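Local coordinates for protein beta-fructofuranosidase (Bifidobacterium adolescentis, PDB 6NOB) that probably hydrolyses terminal beta-fructofuranoside bonds, such as that of sucrose, as a beta-fructofuranosidase of glycoside hydrolase family 32, at residues Y486-S491 / Q582-F587; M534-G539 / N590-F595; A522-A527 / L616-S621; M511-P516 / V627-L632. One frame throughout, in Å; residues are numbered along the deposited sequence.

Interaction 1 of 4, residues Y486-S491 / Q582-F587; sequences YSKPVS and QVEVFF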
# COMPACT_ATOMS: atom_id res chain seq x y z
N TYR A 486 17.52 4.65 5.95
CA TYR A 486 17.84 4.52 4.54
C TYR A 486 16.87 3.54 3.90
O TYR A 486 16.38 2.61 4.55
CB TYR A 486 19.28 4.03 4.34
CG TYR A 486 20.32 5.12 4.29
CD1 TYR A 486 20.47 6.03 5.34
CD2 TYR A 486 21.20 5.22 3.21
CE1 TYR A 486 21.44 7.02 5.30
CE2 TYR A 486 22.17 6.20 3.17
CZ TYR A 486 22.29 7.10 4.21
OH TYR A 486 23.26 8.07 4.16
N SER A 487 16.58 3.76 2.62
CA SER A 487 15.69 2.88 1.88
C SER A 487 16.19 2.77 0.45
O SER A 487 16.63 3.76 -0.14
CB SER A 487 14.24 3.38 1.90
OG SER A 487 14.09 4.51 1.06
N LYS A 488 16.08 1.56 -0.11
CA LYS A 488 16.67 1.23 -1.40
C LYS A 488 15.94 0.01 -1.91
O LYS A 488 15.55 -0.85 -1.10
CB LYS A 488 18.17 0.95 -1.25
CG LYS A 488 19.00 0.98 -2.51
CD LYS A 488 20.44 0.57 -2.20
CE LYS A 488 21.42 1.04 -3.27
NZ LYS A 488 21.43 0.15 -4.46
N PRO A 489 15.70 -0.12 -3.22
CA PRO A 489 15.02 -1.31 -3.73
C PRO A 489 15.79 -2.58 -3.37
O PRO A 489 17.02 -2.60 -3.35
CB PRO A 489 14.98 -1.09 -5.24
CG PRO A 489 15.06 0.38 -5.40
CD PRO A 489 15.94 0.87 -4.29
N VAL A 490 15.03 -3.64 -3.05
CA VAL A 490 15.66 -4.90 -2.70
C VAL A 490 16.44 -5.43 -3.90
O VAL A 490 16.18 -5.07 -5.06
CB VAL A 490 14.63 -5.93 -2.21
CG1 VAL A 490 13.91 -5.40 -0.98
CG2 VAL A 490 13.64 -6.25 -3.31
N SER A 491 17.41 -6.30 -3.61
CA SER A 491 18.28 -6.82 -4.67
C SER A 491 17.49 -7.48 -5.79
O SER A 491 17.89 -7.40 -6.95
CB SER A 491 19.30 -7.79 -4.07
OG SER A 491 18.70 -9.02 -3.71
N GLN A 582 24.77 10.76 -6.31
CA GLN A 582 24.21 9.64 -7.04
C GLN A 582 22.70 9.81 -7.16
O GLN A 582 22.02 10.04 -6.16
CB GLN A 582 24.52 8.30 -6.36
CG GLN A 582 24.05 7.10 -7.16
CD GLN A 582 24.44 5.78 -6.54
OE1 GLN A 582 24.81 5.71 -5.37
NE2 GLN A 582 24.35 4.71 -7.32
N VAL A 583 22.19 9.70 -8.38
CA VAL A 583 20.76 9.74 -8.66
C VAL A 583 20.38 8.43 -9.33
O VAL A 583 20.89 8.11 -10.42
CB VAL A 583 20.37 10.94 -9.53
CG1 VAL A 583 18.89 10.87 -9.88
CG2 VAL A 583 20.70 12.24 -8.83
N GLU A 584 19.50 7.66 -8.69
CA GLU A 584 18.99 6.41 -9.24
C GLU A 584 17.50 6.56 -9.49
O GLU A 584 16.75 6.91 -8.58
CB GLU A 584 19.28 5.25 -8.28
CG GLU A 584 19.19 3.89 -8.94
CD GLU A 584 19.67 2.75 -8.05
OE1 GLU A 584 19.16 2.62 -6.91
OE2 GLU A 584 20.55 1.99 -8.48
N VAL A 585 17.08 6.30 -10.73
CA VAL A 585 15.72 6.58 -11.17
C VAL A 585 15.08 5.31 -11.71
O VAL A 585 15.66 4.64 -12.57
CB VAL A 585 15.68 7.69 -12.24
CG1 VAL A 585 14.25 7.98 -12.65
CG2 VAL A 585 16.37 8.94 -11.73
N PHE A 586 13.89 4.99 -11.21
CA PHE A 586 13.01 3.98 -11.80
C PHE A 586 11.76 4.71 -12.30
O PHE A 586 10.99 5.23 -11.50
CB PHE A 586 12.61 2.90 -10.80
CG PHE A 586 13.74 2.04 -10.31
CD1 PHE A 586 14.60 2.48 -9.32
CD2 PHE A 586 13.92 0.76 -10.83
CE1 PHE A 586 15.63 1.68 -8.86
CE2 PHE A 586 14.95 -0.04 -10.37
CZ PHE A 586 15.81 0.42 -9.39
N PHE A 587 11.57 4.75 -13.62
CA PHE A 587 10.33 5.26 -14.20
C PHE A 587 9.63 4.14 -14.94
O PHE A 587 10.19 3.56 -15.87
CB PHE A 587 10.57 6.44 -15.13
CG PHE A 587 9.30 7.04 -15.66
CD1 PHE A 587 8.52 7.85 -14.85
CD2 PHE A 587 8.86 6.76 -16.94
CE1 PHE A 587 7.34 8.39 -15.31
CE2 PHE A 587 7.68 7.29 -17.41
CZ PHE A 587 6.91 8.11 -16.60
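P489 and F586 make the apolar half of this contact, and K488 and E584 the polar half. The pyrrolidine ring of P489 approaches one end of the F586 phenyl ring, with CG of P489 3.7 Å from CE1 of F586 and 4.1 Å from CZ. The proline reaches the ring obliquely, and all of the apolar touching on its side passes through this one methylene. On the phenylalanine side, the first torsion turns CG away from the carbonyl carbon (chi1 -66°), and the ring then extends across the gap to the proline. Its packing is completed by Y521, which meets it edge-to-face, while P489 also rests on F595.

Electrostatics link the other pair. NZ of K488 lies 4.2 Å from OE1 of E584, too long for a salt bridge though close enough for attraction between the probable opposite charges. The two side chains cross at about a right angle, the lysine being extended as far as its last torsion, where it bends (chi4 -80°). A tyrosine hydroxyl mediates between them: Y494 OH is hydrogen-bonded both to K488 NZ and to E584 OE1. The second carboxylate oxygen, OE2, bonds to Y521 OH, so two tyrosines steady the buried glutamate.

Strand 484-489 pairs with strand 468-481 in a sheet of the catalytic beta-propeller, and V490 occupies the N-cap position just before helix 491-497, which brings Y494. Strand 582-588 lies between strands 519-526 and 591-596 in a sheet of the C-terminal beta-sandwich, making this a junction between the two domains.

Interaction 2 of 4, residues M534-G539 / N590-F595; sequences MVLAKG and NVVEVF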
# COMPACT_ATOMS: atom_id res chain seq x y z
N MET A 534 17.27 17.05 -14.80
CA MET A 534 17.03 15.74 -15.40
C MET A 534 15.57 15.66 -15.81
O MET A 534 14.69 15.57 -14.95
CB MET A 534 17.40 14.61 -14.44
CG MET A 534 18.90 14.35 -14.31
SD MET A 534 19.30 13.15 -13.03
CE MET A 534 18.65 11.64 -13.74
N VAL A 535 15.31 15.69 -17.11
CA VAL A 535 13.96 15.50 -17.64
C VAL A 535 13.67 14.01 -17.63
O VAL A 535 14.26 13.24 -18.39
CB VAL A 535 13.82 16.08 -19.06
CG1 VAL A 535 12.44 15.78 -19.62
CG2 VAL A 535 14.10 17.58 -19.05
N LEU A 536 12.75 13.59 -16.76
CA LEU A 536 12.47 12.16 -16.60
C LEU A 536 11.35 11.68 -17.51
O LEU A 536 11.42 10.56 -18.04
CB LEU A 536 12.12 11.87 -15.14
CG LEU A 536 13.06 12.44 -14.07
CD1 LEU A 536 12.58 12.06 -12.67
CD2 LEU A 536 14.49 11.97 -14.29
N ALA A 537 10.31 12.49 -17.70
CA ALA A 537 9.17 12.08 -18.52
C ALA A 537 8.34 13.29 -18.88
O ALA A 537 8.38 14.32 -18.20
CB ALA A 537 8.30 11.04 -17.80
N LYS A 538 7.60 13.16 -19.98
CA LYS A 538 6.64 14.16 -20.42
C LYS A 538 5.31 13.47 -20.68
O LYS A 538 5.24 12.25 -20.86
CB LYS A 538 7.11 14.87 -21.69
CG LYS A 538 8.21 15.90 -21.48
CD LYS A 538 9.06 16.07 -22.73
CE LYS A 538 9.65 17.47 -22.81
NZ LYS A 538 10.93 17.50 -23.58
N GLY A 539 4.25 14.26 -20.69
CA GLY A 539 2.93 13.72 -20.94
C GLY A 539 1.85 14.78 -21.01
O GLY A 539 2.08 15.88 -21.53
N ASN A 590 3.93 5.13 -15.71
CA ASN A 590 3.10 6.14 -15.08
C ASN A 590 3.45 6.37 -13.61
O ASN A 590 2.60 6.83 -12.84
CB ASN A 590 1.61 5.78 -15.20
CG ASN A 590 1.25 4.49 -14.48
OD1 ASN A 590 2.11 3.81 -13.92
ND2 ASN A 590 -0.03 4.15 -14.48
N VAL A 591 4.68 6.07 -13.20
CA VAL A 591 5.10 6.27 -11.82
C VAL A 591 6.62 6.36 -11.80
O VAL A 591 7.31 5.64 -12.55
CB VAL A 591 4.57 5.15 -10.89
CG1 VAL A 591 5.07 3.78 -11.35
CG2 VAL A 591 4.96 5.41 -9.44
N VAL A 592 7.15 7.25 -10.97
CA VAL A 592 8.59 7.43 -10.81
C VAL A 592 8.95 7.12 -9.36
O VAL A 592 8.17 7.35 -8.44
CB VAL A 592 9.03 8.86 -11.20
CG1 VAL A 592 8.63 9.87 -10.13
CG2 VAL A 592 10.54 8.91 -11.44
N GLU A 593 10.14 6.55 -9.18
CA GLU A 593 10.72 6.34 -7.86
C GLU A 593 12.20 6.66 -7.95
O GLU A 593 12.92 6.07 -8.76
CB GLU A 593 10.50 4.90 -7.36
CG GLU A 593 9.04 4.48 -7.33
CD GLU A 593 8.82 3.18 -6.58
OE1 GLU A 593 9.04 3.15 -5.36
OE2 GLU A 593 8.41 2.18 -7.23
N VAL A 594 12.65 7.61 -7.12
CA VAL A 594 14.00 8.15 -7.21
C VAL A 594 14.71 7.90 -5.88
O VAL A 594 14.14 8.13 -4.81
CB VAL A 594 13.98 9.66 -7.53
CG1 VAL A 594 15.38 10.22 -7.55
CG2 VAL A 594 13.28 9.90 -8.86
N PHE A 595 15.96 7.44 -5.96
CA PHE A 595 16.79 7.18 -4.79
C PHE A 595 18.09 7.95 -4.93
O PHE A 595 18.78 7.84 -5.95
CB PHE A 595 17.04 5.68 -4.63
CG PHE A 595 15.77 4.89 -4.49
CD1 PHE A 595 15.12 4.40 -5.62
CD2 PHE A 595 15.21 4.66 -3.25
CE1 PHE A 595 13.94 3.69 -5.49
CE2 PHE A 595 14.04 3.95 -3.12
CZ PHE A 595 13.40 3.46 -4.24
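OE2 of E593, on the strand whose V592 and V594 meet L536, is gripped by two donors, NE2 of H121 and the backbone N of L474. The other carboxylate oxygen, OE1, forms a salt bridge with NH2 of R476. Both oxygens of this buried acid are thus engaged, on the face of the strand turned from residues 534-539.

The contact itself is apolar and small. L536 carries one side of it through a single methyl, CD1, which stands 3.9 Å from CG2 of V592 and, more loosely, 4.4 Å from CG2 of V594. Two beta-branched residues, one strand repeat apart, therefore share one leucine methyl. L536 and V592 approach at about a right angle, their CA atoms 8.4 Å apart. At V592 the first torsion (chi1 74°) places CG1 between the backbone N and the carbonyl carbon and leaves CG2, opposite the backbone N, as the branch that touches. In L536, CD1 continues an extended line from CA through CG (chi2 180°) and so reaches across the gap.

A classic beta bulge marks the leucine: L536 and A537 both face L550 on the adjoining strand 547-555, and the carbonyl O of L536 accepts a hydrogen bond from Y520 OH.

Strand 532-540 lies between 614-620 and 547-555 in one sheet of the sandwich, and strand 591-596 between 582-588 and 601-606 in the other. V592 packs further on V585, F587 and L550 in the sandwich interior, whereas E593 and F595 face strand 468-481 of the propeller.

Interaction 3 of 4, residues A522-A527 / L616-S621; sequences ANVHLA and LRIASS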
# COMPACT_ATOMS: atom_id res chain seq x y z
N ALA A 522 17.75 4.36 -14.51
CA ALA A 522 18.90 5.22 -14.75
C ALA A 522 19.71 5.39 -13.48
O ALA A 522 19.15 5.67 -12.41
CB ALA A 522 18.48 6.58 -15.30
N ASN A 523 21.03 5.25 -13.59
CA ASN A 523 21.97 5.48 -12.50
C ASN A 523 22.94 6.56 -12.96
O ASN A 523 23.76 6.33 -13.85
CB ASN A 523 22.71 4.19 -12.13
CG ASN A 523 23.65 4.37 -10.95
OD1 ASN A 523 23.62 5.39 -10.27
ND2 ASN A 523 24.50 3.37 -10.72
N VAL A 524 22.85 7.74 -12.35
CA VAL A 524 23.64 8.90 -12.75
C VAL A 524 24.55 9.30 -11.59
O VAL A 524 24.10 9.38 -10.44
CB VAL A 524 22.73 10.08 -13.15
CG1 VAL A 524 23.58 11.26 -13.63
CG2 VAL A 524 21.75 9.65 -14.22
N HIS A 525 25.82 9.54 -11.90
CA HIS A 525 26.82 9.95 -10.93
C HIS A 525 27.26 11.38 -11.23
O HIS A 525 27.78 11.65 -12.31
CB HIS A 525 28.03 9.01 -10.94
CG HIS A 525 27.77 7.70 -10.27
ND1 HIS A 525 27.72 7.56 -8.90
CD2 HIS A 525 27.54 6.47 -10.78
CE1 HIS A 525 27.47 6.30 -8.59
NE2 HIS A 525 27.36 5.62 -9.72
N LEU A 526 27.05 12.28 -10.27
CA LEU A 526 27.42 13.68 -10.40
C LEU A 526 28.72 13.93 -9.64
O LEU A 526 28.95 13.35 -8.57
CB LEU A 526 26.32 14.59 -9.88
CG LEU A 526 24.95 14.42 -10.54
CD1 LEU A 526 23.88 15.18 -9.78
CD2 LEU A 526 24.99 14.86 -12.00
N ALA A 527 29.56 14.81 -10.19
CA ALA A 527 30.88 15.07 -9.63
C ALA A 527 30.92 16.26 -8.68
O ALA A 527 31.95 16.49 -8.05
CB ALA A 527 31.88 15.31 -10.77
N LEU A 616 14.94 10.29 -21.53
CA LEU A 616 15.64 10.82 -20.37
C LEU A 616 16.67 11.84 -20.84
O LEU A 616 17.46 11.56 -21.75
CB LEU A 616 16.33 9.70 -19.58
CG LEU A 616 17.34 10.15 -18.52
CD1 LEU A 616 16.63 10.86 -17.37
CD2 LEU A 616 18.14 8.96 -18.01
N ARG A 617 16.65 13.02 -20.23
CA ARG A 617 17.52 14.12 -20.63
C ARG A 617 18.27 14.61 -19.40
O ARG A 617 17.66 14.88 -18.36
CB ARG A 617 16.71 15.25 -21.26
CG ARG A 617 17.54 16.31 -21.98
CD ARG A 617 16.66 17.15 -22.90
NE ARG A 617 16.28 16.43 -24.11
CZ ARG A 617 16.88 16.57 -25.29
NH1 ARG A 617 17.90 17.42 -25.42
NH2 ARG A 617 16.47 15.87 -26.34
N ILE A 618 19.60 14.72 -19.52
CA ILE A 618 20.46 15.05 -18.39
C ILE A 618 21.38 16.20 -18.79
O ILE A 618 22.00 16.16 -19.85
CB ILE A 618 21.30 13.83 -17.95
CG1 ILE A 618 20.39 12.65 -17.62
CG2 ILE A 618 22.17 14.18 -16.75
CD1 ILE A 618 21.10 11.32 -17.62
N ALA A 619 21.45 17.21 -17.93
CA ALA A 619 22.34 18.34 -18.13
C ALA A 619 22.76 18.88 -16.77
O ALA A 619 21.99 18.84 -15.81
CB ALA A 619 21.67 19.45 -18.95
N SER A 620 23.99 19.39 -16.71
CA SER A 620 24.55 19.91 -15.47
C SER A 620 25.49 21.07 -15.79
O SER A 620 26.22 21.03 -16.78
CB SER A 620 25.29 18.83 -14.68
OG SER A 620 25.96 19.36 -13.56
N SER A 621 25.44 22.10 -14.94
CA SER A 621 26.43 23.17 -15.00
C SER A 621 27.80 22.69 -14.51
O SER A 621 28.81 23.34 -14.80
CB SER A 621 25.98 24.36 -14.15
OG SER A 621 24.65 24.75 -14.44
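The two sheets of the C-terminal beta-sandwich meet here, where A522 and V524 of strand 519-526 face L616 and I618 of strand 614-620. The two strands run in the same direction on either side of the interface, and their CA atoms are 8.6 Å apart at A522 and L616 and 8.9 Å at V524 and I618.

At the first position a small residue receives a large one. The methyl CB of A522 lies 3.6 Å from CD2 of L616, which does most of the spanning itself; its CG is carried opposite the backbone N (chi1 168°). At the second position the reach is shared: CG2 of V524 touches CD1 of I618 at 3.8 Å. These two side chains slide past each other in opposite directions, and the isoleucine, extended beyond CB (chi2 161°), meets the valine with its terminal methyl. Farther along, L526 and S620 still shield one another partly without close contact, as the strands near their ends.

Behind these residues the strands show polar faces. N523 accepts a hydrogen bond from Q582 NE2 through OD1, and R617 forms salt bridges with D507, D510 and E615. Within the interface M534 also packs on V524, L536 on L616, and I624 and V627 on I618, widening the apolar layer.

Alternate residues directed inward from two facing sheets and packed against one another form the core of a beta-sandwich, here the C-terminal one that accompanies the propeller in family 32 enzymes.

Interaction 4 of 4, residues M511-P516 / V627-L632; sequences MVVTAP and VDARAL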
# COMPACT_ATOMS: atom_id res chain seq x y z
N MET A 511 22.68 15.08 -22.43
CA MET A 511 22.78 13.64 -22.60
C MET A 511 21.37 13.09 -22.73
O MET A 511 20.51 13.37 -21.89
CB MET A 511 23.51 12.99 -21.43
CG MET A 511 24.94 13.49 -21.23
SD MET A 511 25.84 12.59 -19.96
CE MET A 511 27.39 13.50 -19.94
N VAL A 512 21.12 12.32 -23.79
CA VAL A 512 19.78 11.87 -24.15
C VAL A 512 19.76 10.35 -24.22
O VAL A 512 20.66 9.74 -24.81
CB VAL A 512 19.32 12.49 -25.48
CG1 VAL A 512 17.93 12.00 -25.84
CG2 VAL A 512 19.35 14.01 -25.40
N VAL A 513 18.74 9.75 -23.62
CA VAL A 513 18.51 8.31 -23.66
C VAL A 513 17.06 8.08 -24.07
O VAL A 513 16.15 8.58 -23.41
CB VAL A 513 18.81 7.63 -22.32
CG1 VAL A 513 18.28 6.20 -22.32
CG2 VAL A 513 20.30 7.64 -22.03
N THR A 514 16.86 7.34 -25.16
CA THR A 514 15.51 6.97 -25.58
C THR A 514 15.05 5.75 -24.79
O THR A 514 15.76 4.74 -24.72
CB THR A 514 15.47 6.68 -27.08
OG1 THR A 514 15.88 7.84 -27.80
CG2 THR A 514 14.06 6.30 -27.51
N ALA A 515 13.86 5.85 -24.19
CA ALA A 515 13.36 4.80 -23.32
C ALA A 515 12.29 3.99 -24.03
O ALA A 515 11.17 4.51 -24.24
CB ALA A 515 12.80 5.40 -22.03
N PRO A 516 12.55 2.74 -24.42
CA PRO A 516 11.52 1.94 -25.10
C PRO A 516 10.36 1.65 -24.15
O PRO A 516 10.57 1.23 -23.01
CB PRO A 516 12.26 0.66 -25.50
CG PRO A 516 13.72 0.99 -25.36
CD PRO A 516 13.82 2.01 -24.27
N VAL A 627 26.80 7.70 -16.65
CA VAL A 627 25.38 7.48 -16.87
C VAL A 627 25.17 6.01 -17.21
O VAL A 627 25.72 5.52 -18.21
CB VAL A 627 24.81 8.38 -17.99
CG1 VAL A 627 23.41 7.94 -18.37
CG2 VAL A 627 24.81 9.84 -17.56
N ASP A 628 24.38 5.32 -16.40
CA ASP A 628 24.04 3.91 -16.60
C ASP A 628 22.53 3.83 -16.76
O ASP A 628 21.80 3.86 -15.76
CB ASP A 628 24.54 3.05 -15.43
CG ASP A 628 24.11 1.60 -15.53
OD1 ASP A 628 23.61 1.17 -16.59
OD2 ASP A 628 24.28 0.87 -14.53
N ALA A 629 22.06 3.75 -18.00
CA ALA A 629 20.63 3.72 -18.31
C ALA A 629 20.29 2.37 -18.93
O ALA A 629 21.02 1.88 -19.79
CB ALA A 629 20.24 4.86 -19.25
N ARG A 630 19.18 1.78 -18.48
CA ARG A 630 18.76 0.47 -18.93
C ARG A 630 17.24 0.43 -19.08
O ARG A 630 16.51 1.08 -18.33
CB ARG A 630 19.19 -0.64 -17.96
CG ARG A 630 20.68 -0.68 -17.67
CD ARG A 630 21.05 -1.77 -16.67
NE ARG A 630 22.26 -1.42 -15.93
CZ ARG A 630 22.98 -2.28 -15.22
NH1 ARG A 630 22.61 -3.55 -15.13
NH2 ARG A 630 24.06 -1.86 -14.58
N ALA A 631 16.78 -0.34 -20.06
CA ALA A 631 15.35 -0.58 -20.22
C ALA A 631 14.80 -1.35 -19.03
O ALA A 631 15.48 -2.19 -18.44
CB ALA A 631 15.08 -1.35 -21.51
N LEU A 632 13.56 -1.04 -18.67
CA LEU A 632 12.90 -1.69 -17.54
C LEU A 632 12.01 -2.81 -18.04
O LEU A 632 11.22 -2.62 -18.97
CB LEU A 632 12.09 -0.68 -16.72
CG LEU A 632 11.75 -1.07 -15.28
CD1 LEU A 632 12.99 -1.04 -14.40
CD2 LEU A 632 10.67 -0.16 -14.72
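V513, V627 and A629 give up the most surface here, and they pack in two pairs: V513 with A629, and V627 with M511. V513 sits over A629 with both branches, CG1 and CG2 each lying 3.9 Å from the alanine CB, so that the methyl is straddled by the two ends of the valine. A side chain this short lets the backbones draw in, and the CA atoms of V513 and A629 are 7.4 Å apart.

V627 meets a longer, more flexible partner. Its CG2 touches SD of M511 at 3.8 Å, and the two side chains slide past each other in opposite directions. The methionine gets there on an extended chain (chi2 -174°), which lays the thioether alongside the valine. V504 touches M511, V513 and V627, and L502 also touches V513, so the loop after strand 498-501 helps to cover this partly buried patch. At the other end P516 and A631 shield each other more loosely.

D628 and R630, between and beyond the two inward residues of their strand, are joined by a side-on salt bridge. NE of R630 reaches OD1 of D628 at 3.0 Å, and NH2 reaches OD2 at 2.7 Å through that oxygen's syn lone pair. Both oxygens lie near the guanidinium plane, which fixes the rotation of the arginine against the acid. R501 NE on the adjacent strand 498-501 makes a second salt bridge to OD1.

Strands 510-515 and 624-632 belong to the two facing antiparallel sheets, and their inward apolar residues form part of the core of the C-terminal beta-sandwich of this family 32 enzyme.

How the interactions relate
Interactions 2, 3 and 4 join the two sheets of the C-terminal sandwich, with interactions 3 and 4 centred about 11 Å apart; interaction 1 ties that sandwich to the propeller, which in this family houses the active site. Probable backbone hydrogen bonds make the set continuous. Strand 582-588 links interaction 1 to interaction 2 (E584 O to F595 N, 2.8 Å) and to interaction 3 (V585 N to A522 O, 2.7 Å). Interactions 3 and 4 share both sheets, through N523 N to D628 O at 2.7 Å and L616 N to V513 O at 2.8 Å. Interactions 2 and 4 do not touch, their nearest atoms being about 7 Å apart.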